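PDB 2F1S: viral CASP8 and FADD-like apoptosis regulator from Molluscum contagiosum virus subtype 1, which blocks death-receptor-induced apoptosis of the host cell by interfering with caspase-8 recruitment and activation at the death-inducing signaling complex, and also suppresses NF-kappa-B activation. Local coordinates for residues L32-D37 against Y99-V104; V159-L164 against D171-L176. One frame throughout, in Å; residues are numbered along the deposited sequence.

Interaction 1. Residues L32-D37 against Y99-V104; sequences LFLCHD and YRKLMV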
# COMPACT_ATOMS: atom_id res chain seq x y z
N LEU A 32 0.86 1.11 -7.25
CA LEU A 32 0.31 -0.07 -7.89
C LEU A 32 -0.26 -1.00 -6.81
O LEU A 32 -1.36 -1.57 -7.01
CB LEU A 32 1.40 -0.79 -8.69
CG LEU A 32 1.74 -0.06 -9.99
CD1 LEU A 32 3.01 -0.65 -10.63
CD2 LEU A 32 0.52 -0.19 -10.94
N PHE A 33 0.42 -1.14 -5.67
CA PHE A 33 -0.13 -1.96 -4.58
C PHE A 33 -1.46 -1.39 -4.08
O PHE A 33 -2.45 -2.13 -3.91
CB PHE A 33 0.90 -2.02 -3.47
CG PHE A 33 0.40 -2.72 -2.23
CD1 PHE A 33 0.47 -4.10 -2.13
CD2 PHE A 33 -0.17 -1.99 -1.17
CE1 PHE A 33 -0.02 -4.75 -0.99
CE2 PHE A 33 -0.65 -2.64 -0.04
CZ PHE A 33 -0.57 -4.02 0.05
N LEU A 34 -1.54 -0.06 -3.92
CA LEU A 34 -2.78 0.54 -3.42
C LEU A 34 -3.95 0.28 -4.39
O LEU A 34 -5.11 0.20 -3.97
CB LEU A 34 -2.61 2.08 -3.23
CG LEU A 34 -1.74 2.51 -2.05
CD1 LEU A 34 -1.57 4.02 -2.10
CD2 LEU A 34 -2.41 2.10 -0.75
N CYS A 35 -3.62 0.11 -5.68
CA CYS A 35 -4.60 -0.12 -6.73
C CYS A 35 -4.77 -1.57 -7.05
O CYS A 35 -5.46 -1.90 -8.01
CB CYS A 35 -4.14 0.58 -8.01
SG CYS A 35 -4.07 2.39 -7.89
N HIS A 36 -4.24 -2.45 -6.21
CA HIS A 36 -4.30 -3.88 -6.53
C HIS A 36 -5.70 -4.50 -6.67
O HIS A 36 -5.89 -5.34 -7.54
CB HIS A 36 -3.49 -4.64 -5.46
CG HIS A 36 -3.30 -6.11 -5.76
ND1 HIS A 36 -2.38 -6.56 -6.68
CD2 HIS A 36 -3.88 -7.21 -5.23
CE1 HIS A 36 -2.41 -7.89 -6.70
NE2 HIS A 36 -3.31 -8.30 -5.84
N ASP A 37 -6.65 -4.12 -5.83
CA ASP A 37 -8.01 -4.69 -5.91
C ASP A 37 -8.82 -4.05 -7.01
O ASP A 37 -9.56 -4.75 -7.71
CB ASP A 37 -8.78 -4.46 -4.61
CG ASP A 37 -8.06 -5.01 -3.37
OD1 ASP A 37 -7.78 -6.22 -3.35
OD2 ASP A 37 -7.81 -4.24 -2.44
N TYR A 99 -6.88 -1.50 4.83
CA TYR A 99 -5.89 -2.58 4.70
C TYR A 99 -4.69 -2.18 3.82
O TYR A 99 -3.52 -2.26 4.27
CB TYR A 99 -6.55 -3.81 4.08
CG TYR A 99 -5.60 -4.91 3.69
CD1 TYR A 99 -4.79 -5.54 4.64
CD2 TYR A 99 -5.49 -5.30 2.38
CE1 TYR A 99 -3.91 -6.51 4.25
CE2 TYR A 99 -4.59 -6.29 1.97
CZ TYR A 99 -3.82 -6.88 2.93
OH TYR A 99 -2.92 -7.87 2.55
N ARG A 100 -4.94 -1.72 2.59
CA ARG A 100 -3.79 -1.44 1.73
C ARG A 100 -3.01 -0.21 2.19
O ARG A 100 -1.78 -0.19 2.13
CB ARG A 100 -4.20 -1.35 0.25
CG ARG A 100 -4.79 -2.66 -0.26
CD ARG A 100 -4.37 -3.07 -1.62
NE ARG A 100 -5.03 -4.34 -1.91
CZ ARG A 100 -4.47 -5.54 -1.74
NH1 ARG A 100 -3.21 -5.67 -1.33
NH2 ARG A 100 -5.23 -6.61 -1.94
N LYS A 101 -3.69 0.81 2.67
CA LYS A 101 -2.98 2.00 3.18
C LYS A 101 -2.14 1.60 4.39
O LYS A 101 -1.00 2.06 4.52
CB LYS A 101 -3.99 3.10 3.57
CG LYS A 101 -4.71 3.66 2.36
CD LYS A 101 -5.66 4.85 2.71
CE LYS A 101 -6.96 4.33 3.28
NZ LYS A 101 -7.72 5.46 3.92
N LEU A 102 -2.66 0.74 5.27
CA LEU A 102 -1.86 0.34 6.44
C LEU A 102 -0.61 -0.43 6.00
O LEU A 102 0.47 -0.22 6.58
CB LEU A 102 -2.71 -0.51 7.39
CG LEU A 102 -1.96 -0.93 8.66
CD1 LEU A 102 -1.52 0.28 9.48
CD2 LEU A 102 -2.91 -1.81 9.44
N MET A 103 -0.75 -1.32 5.04
CA MET A 103 0.42 -2.06 4.61
C MET A 103 1.51 -1.14 4.06
O MET A 103 2.69 -1.36 4.33
CB MET A 103 0.03 -3.13 3.59
CG MET A 103 -0.92 -4.24 4.15
SD MET A 103 -0.24 -5.08 5.63
CE MET A 103 -1.16 -4.31 6.87
N VAL A 104 1.11 -0.14 3.28
CA VAL A 104 2.12 0.78 2.77
C VAL A 104 2.80 1.52 3.91
O VAL A 104 4.03 1.62 3.97
CB VAL A 104 1.48 1.78 1.82
CG1 VAL A 104 2.50 2.89 1.52
CG2 VAL A 104 1.07 1.09 0.56
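Arg100 reaches back from helix 98-107 across the ring of Phe33 to Asp37, just beyond the end of helix 25-34, and so links the first death effector domain to the second. The tight part lies round Phe33. With CG anti to its backbone N (chi1 174°), the ring extends towards the other helix: CZ meets Met103 CB at 3.7 Å, CD2 meets Val104 CG2 at 3.7 Å, and Arg100 CD lies over one face. The guanidinium, turned nearly at right angles to the ring, meets it by its edge, Arg100 NH1 3.3 Å from Phe33 CE1, and CZ sits 4.9 Å from the ring centroid, an off-centre cation-pi contact. Leu34 adds CD2, packed 3.9 Å from Val104 CG2.

Towards the solvent side the contact becomes polar and sparser, with exposed Asp37 at its margin. Arg100 grips this carboxylate side-on: Arg100 NE donates to Asp37 OD2 at 2.8 Å, from above the carboxylate plane, and Arg100 NH2 to Asp37 OD1 at 2.9 Å on the syn side, the two hydrogen bonds of a salt bridge. The two flat groups are 49° apart, so the pair is twisted. His36 CD2 lies over one guanidinium face and Tyr99 CE2 over the opposite one, both offset toward the rim, which should restrict its rotation, while NH1 forms a salt bridge with Glu147. Helix 139-148, which carries Glu147, also packs on Phe33 through Val140 and Leu144; helix 60-69 closes over Leu34 and Val104 through Val69.

Interaction 2. Residues V159-L164 against D171-L176; sequences VLADML and DLCQQL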
# COMPACT_ATOMS: atom_id res chain seq x y z
N VAL A 159 -0.84 -13.44 10.50
CA VAL A 159 0.45 -14.03 10.16
C VAL A 159 1.53 -12.95 10.08
O VAL A 159 2.66 -13.15 10.55
CB VAL A 159 0.34 -14.84 8.86
CG1 VAL A 159 1.75 -15.20 8.32
CG2 VAL A 159 -0.48 -16.12 9.12
N LEU A 160 1.22 -11.82 9.46
CA LEU A 160 2.17 -10.73 9.38
C LEU A 160 2.40 -10.10 10.76
O LEU A 160 3.52 -9.71 11.09
CB LEU A 160 1.60 -9.72 8.40
CG LEU A 160 2.40 -8.88 7.42
CD1 LEU A 160 3.68 -9.57 6.95
CD2 LEU A 160 1.44 -8.64 6.24
N ALA A 161 1.34 -9.99 11.60
CA ALA A 161 1.55 -9.45 12.95
C ALA A 161 2.51 -10.37 13.72
O ALA A 161 3.40 -9.88 14.46
CB ALA A 161 0.20 -9.33 13.69
N ASP A 162 2.32 -11.68 13.54
CA ASP A 162 3.20 -12.68 14.19
C ASP A 162 4.67 -12.51 13.73
O ASP A 162 5.59 -12.57 14.55
CB ASP A 162 2.73 -14.10 13.84
CG ASP A 162 1.45 -14.51 14.56
OD1 ASP A 162 1.04 -13.84 15.53
OD2 ASP A 162 0.90 -15.54 14.10
N MET A 163 4.88 -12.28 12.44
CA MET A 163 6.22 -12.05 11.91
C MET A 163 6.83 -10.79 12.50
O MET A 163 8.00 -10.76 12.86
CB MET A 163 6.15 -11.91 10.40
CG MET A 163 5.82 -13.25 9.69
SD MET A 163 5.28 -13.05 7.97
CE MET A 163 6.62 -12.26 7.35
N LEU A 164 6.04 -9.71 12.59
CA LEU A 164 6.53 -8.45 13.18
C LEU A 164 6.86 -8.64 14.66
O LEU A 164 7.82 -8.04 15.17
CB LEU A 164 5.51 -7.32 13.00
CG LEU A 164 5.35 -6.98 11.50
CD1 LEU A 164 4.04 -6.25 11.24
CD2 LEU A 164 6.53 -6.09 11.00
N ASP A 171 5.52 -2.50 18.11
CA ASP A 171 4.78 -1.33 17.67
C ASP A 171 4.04 -1.64 16.35
O ASP A 171 2.85 -1.31 16.21
CB ASP A 171 5.75 -0.10 17.48
CG ASP A 171 6.88 -0.35 16.50
OD1 ASP A 171 7.48 -1.43 16.52
OD2 ASP A 171 7.13 0.60 15.74
N LEU A 172 4.73 -2.26 15.41
CA LEU A 172 4.13 -2.60 14.11
C LEU A 172 3.16 -3.74 14.27
O LEU A 172 2.10 -3.72 13.69
CB LEU A 172 5.23 -2.95 13.12
CG LEU A 172 6.20 -1.78 12.88
CD1 LEU A 172 7.22 -2.22 11.82
CD2 LEU A 172 5.51 -0.50 12.46
N CYS A 173 3.51 -4.73 15.09
CA CYS A 173 2.59 -5.82 15.38
C CYS A 173 1.28 -5.26 15.92
O CYS A 173 0.20 -5.69 15.46
CB CYS A 173 3.23 -6.77 16.41
SG CYS A 173 2.18 -8.10 16.98
N GLN A 174 1.37 -4.33 16.87
CA GLN A 174 0.17 -3.79 17.45
C GLN A 174 -0.68 -3.06 16.42
O GLN A 174 -1.90 -3.12 16.48
CB GLN A 174 0.52 -2.88 18.62
CG GLN A 174 -0.72 -2.24 19.29
CD GLN A 174 -0.38 -1.51 20.58
OE1 GLN A 174 0.56 -1.88 21.31
NE2 GLN A 174 -1.17 -0.50 20.90
N GLN A 175 -0.07 -2.34 15.47
CA GLN A 175 -0.89 -1.70 14.45
C GLN A 175 -1.69 -2.72 13.68
O GLN A 175 -2.84 -2.48 13.33
CB GLN A 175 0.02 -0.91 13.50
CG GLN A 175 0.65 0.33 14.10
CD GLN A 175 1.37 1.08 13.01
OE1 GLN A 175 0.74 1.49 12.03
NE2 GLN A 175 2.68 1.28 13.17
N LEU A 176 -1.10 -3.88 13.40
CA LEU A 176 -1.82 -4.92 12.64
C LEU A 176 -2.87 -5.65 13.49
O LEU A 176 -3.93 -5.97 12.97
CB LEU A 176 -0.86 -5.93 12.01
CG LEU A 176 -0.39 -5.53 10.59
CD1 LEU A 176 0.47 -4.29 10.57
CD2 LEU A 176 0.40 -6.70 10.01
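Helices 158-166 and 170-185 run antiparallel where Ala161 faces Cys173, their local axes 8.1 Å apart at 165° and the two CA atoms 4.5 Å from each other. This is a helical hairpin, two successive helices of the second death effector domain, a member of the death-fold superfamily of helical bundles. Small residues at the closest point let the backbones come together: Ala161 offers a lone methyl, and its CB packs 3.9 Å from Leu176 CB.

Leucines fill the space to one side. Leu164 points at the partner helix and divides its two methyls: CD1 touches both Leu172 CB and Leu176 CD2, while CD2 lies against Leu172 CB and CD1. It meets both leucines at about a right angle, branches crossing rather than running alongside. Leu176 in turn sends CD2 across to helix 158-166, where it sits 3.6 Å from Leu160 CB and also close to the backbone N of Ala161.

The contact is largely apolar, and all six touching residues are buried. Other helices of the bundle cover the leucines: Leu118 of helix 112-125 packs on Leu164, Val143 and Leu146 of helix 139-148 on Leu160, and Val106 of helix 98-107 on Leu176. At the small-residue side, Cys173 holds SG anti to its backbone N (chi1 175°), which swings the sulfur towards helix 158-166 and leaves SG 3.3 Å from Ala161 O.

How the interactions relate
From the N terminus, the chain leaves helix 25-34, runs through the rest of the first death effector domain and returns in helix 98-107, where interaction 1 closes a loop of 61 intervening residues between the two domains. Interaction 2 opens only later and closes a loop of six residues, half of them helical, inside the second domain. The two are in series, neither nested nor crossed, with centres about 17 Å apart. They nevertheless touch through helix 98-107: Met103 SD lies 4.0 Å from Leu160 CD2, and Met103 CE lies 4.0 Å from Leu176 CG. That helix thus packs against the first domain and also against the hairpin of the second.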